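Local atomic coordinates of congerin II (Conger myriaster, PDB entry 1IS4), a protein that binds beta-galactosides as a homodimeric lectin of the galectin family, although its physiological role is not yet known. Residues 30-35 with 43-48. Residues are numbered along the deposited sequence; the frame is centred on the assembly and turned at random.
Sequences FSINVG and MHMDHR. With GAL (beta-D-galactopyranose), chain B; BGC (beta-D-glucopyranose), chain C.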
# COMPACT_ATOMS: atom_id res chain seq x y z
N PHE A 30 9.38 -14.04 9.43
CA PHE A 30 8.40 -13.08 8.98
C PHE A 30 8.01 -13.56 7.56
O PHE A 30 8.76 -14.33 6.91
CB PHE A 30 8.98 -11.64 8.91
CG PHE A 30 9.99 -11.37 7.80
CD1 PHE A 30 11.34 -11.65 8.00
CD2 PHE A 30 9.55 -10.86 6.56
CE1 PHE A 30 12.27 -11.44 6.97
CE2 PHE A 30 10.49 -10.66 5.54
CZ PHE A 30 11.84 -10.95 5.75
N SER A 31 6.86 -13.15 7.07
CA SER A 31 6.46 -13.55 5.74
C SER A 31 5.86 -12.42 4.94
O SER A 31 5.37 -11.46 5.52
CB SER A 31 5.45 -14.68 5.83
OG SER A 31 4.35 -14.39 6.69
N ILE A 32 5.88 -12.57 3.62
CA ILE A 32 5.25 -11.65 2.67
C ILE A 32 4.13 -12.57 2.10
O ILE A 32 4.39 -13.73 1.72
CB ILE A 32 6.26 -11.26 1.58
CG1 ILE A 32 7.40 -10.47 2.21
CG2 ILE A 32 5.54 -10.48 0.46
CD1 ILE A 32 8.68 -10.42 1.31
N ASN A 33 2.89 -12.08 2.06
CA ASN A 33 1.72 -12.88 1.68
C ASN A 33 0.99 -12.15 0.56
O ASN A 33 0.80 -10.94 0.69
CB ASN A 33 0.82 -13.00 2.87
CG ASN A 33 1.54 -13.72 3.98
OD1 ASN A 33 1.63 -14.94 4.00
ND2 ASN A 33 2.14 -13.03 4.93
N VAL A 34 0.59 -12.79 -0.54
CA VAL A 34 -0.11 -12.13 -1.62
C VAL A 34 -1.38 -12.95 -1.75
O VAL A 34 -1.26 -14.17 -1.89
CB VAL A 34 0.79 -12.20 -2.89
CG1 VAL A 34 0.03 -11.68 -4.10
CG2 VAL A 34 1.99 -11.30 -2.76
N GLY A 35 -2.59 -12.39 -1.73
CA GLY A 35 -3.79 -13.20 -1.80
C GLY A 35 -5.00 -12.32 -1.89
O GLY A 35 -5.01 -11.23 -2.46
N MET A 43 0.40 -16.79 -2.49
CA MET A 43 1.82 -16.96 -2.37
C MET A 43 2.21 -16.50 -0.98
O MET A 43 2.09 -15.30 -0.64
CB MET A 43 2.49 -16.13 -3.44
CG MET A 43 3.88 -16.62 -3.70
SD MET A 43 4.95 -16.04 -2.40
CE MET A 43 4.95 -14.31 -2.85
N HIS A 44 2.56 -17.47 -0.13
CA HIS A 44 3.09 -17.20 1.22
C HIS A 44 4.61 -17.43 1.16
O HIS A 44 5.00 -18.54 0.83
CB HIS A 44 2.46 -18.16 2.24
CG HIS A 44 3.07 -18.15 3.65
ND1 HIS A 44 2.96 -17.24 4.61
CD2 HIS A 44 3.78 -19.22 4.17
CE1 HIS A 44 3.57 -17.70 5.67
NE2 HIS A 44 4.06 -18.89 5.41
N MET A 45 5.49 -16.46 1.48
CA MET A 45 6.91 -16.63 1.44
C MET A 45 7.38 -16.37 2.84
O MET A 45 7.44 -15.21 3.29
CB MET A 45 7.44 -15.62 0.48
CG MET A 45 8.93 -15.65 0.42
SD MET A 45 9.54 -14.32 -0.67
CE MET A 45 10.86 -15.43 -1.00
N ASP A 46 7.74 -17.41 3.58
CA ASP A 46 8.12 -17.29 4.97
C ASP A 46 9.63 -17.30 5.09
O ASP A 46 10.28 -18.10 4.43
CB ASP A 46 7.49 -18.45 5.74
CG ASP A 46 7.39 -18.21 7.22
OD1 ASP A 46 7.29 -17.07 7.64
OD2 ASP A 46 7.37 -19.16 7.98
N HIS A 47 10.24 -16.46 5.94
CA HIS A 47 11.67 -16.34 6.03
C HIS A 47 11.98 -16.83 7.42
O HIS A 47 11.63 -16.13 8.37
CB HIS A 47 12.08 -14.88 5.89
CG HIS A 47 11.58 -14.20 4.63
ND1 HIS A 47 10.29 -13.97 4.29
CD2 HIS A 47 12.39 -13.65 3.66
CE1 HIS A 47 10.29 -13.29 3.14
NE2 HIS A 47 11.55 -13.12 2.79
N ARG A 48 12.58 -18.00 7.58
CA ARG A 48 12.72 -18.61 8.90
C ARG A 48 14.17 -18.52 9.38
O ARG A 48 15.09 -19.16 8.83
CB ARG A 48 12.28 -20.08 8.84
CG ARG A 48 10.76 -20.16 8.53
CD ARG A 48 10.27 -21.59 8.34
NE ARG A 48 8.84 -21.56 8.05
CZ ARG A 48 8.07 -22.65 8.05
NH1 ARG A 48 6.77 -22.56 7.77
NH2 ARG A 48 8.58 -23.84 8.31
C1 GAL B . 3.61 -23.93 8.78
C2 GAL B . 3.41 -22.63 9.54
C3 GAL B . 2.51 -21.67 8.78
C4 GAL B . 3.01 -21.49 7.36
C5 GAL B . 3.17 -22.84 6.70
C6 GAL B . 3.71 -22.72 5.29
O2 GAL B . 2.82 -22.92 10.80
O3 GAL B . 2.51 -20.42 9.44
O4 GAL B . 4.25 -20.79 7.35
O5 GAL B . 4.09 -23.65 7.46
O6 GAL B . 3.89 -24.00 4.72
C2 BGC C . 6.23 -27.94 8.62
C3 BGC C . 6.12 -26.45 8.90
C4 BGC C . 4.65 -26.08 9.09
C5 BGC C . 4.06 -26.94 10.21
C6 BGC C . 2.58 -26.67 10.48
C1 BGC C . 5.56 -28.74 9.73
O1 BGC C . 5.57 -30.09 9.39
O2 BGC C . 7.60 -28.31 8.54
O3 BGC C . 6.66 -25.72 7.81
O4 BGC C . 4.55 -24.69 9.44
O5 BGC C . 4.19 -28.34 9.87
O6 BGC C . 1.79 -26.89 9.32
O HOH W 1 5.42 -15.58 9.05
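H44 gives its ND1 hydrogen to the amide oxygen of N33 and turns its other ring nitrogen to the sugar, and the antiparallel hairpin of strands 29-34 and 40-48 in this galectin beta-sandwich shows how a sheet can present a binding face. H44 NE2 shares a hydrogen bond of 2.7 Å with galactose O4. Beside it, R48 NH1 donates to galactose O4 and O5, while R48 NH2 reaches glucose O3 at 2.7 Å, so one guanidinium edge spans both sugars; E72 and N61 add further bonds to the ligand.

A second shell sets these groups. H44 ND1 donates to N33 OD1 over 2.7 Å, at 166° and in both the carbonyl and the ring plane, which fixes the rotation of the imidazole and leaves NE2 facing galactose. N33 ND2 in turn donates to S31 OG, and a water links that hydroxyl to D46 OD1. The other oxygen, D46 OD2, forms a salt bridge with R48 NE at 2.8 Å and another with R29.

Toward the sandwich interior, the alternation puts F30, I32, V34, M43, M45 and H47 together. The rings of F30 and H47 form an offset stack, planes 13° apart, with F30 CZ over the centre of the imidazole. With F30 CG set between backbone N and carbonyl carbon (chi1 71°), the phenyl lies face to face with the H47 ring, whose residue donates through both N and ND1 to F30 O, ND1 from above the carbonyl plane at 3.1 Å.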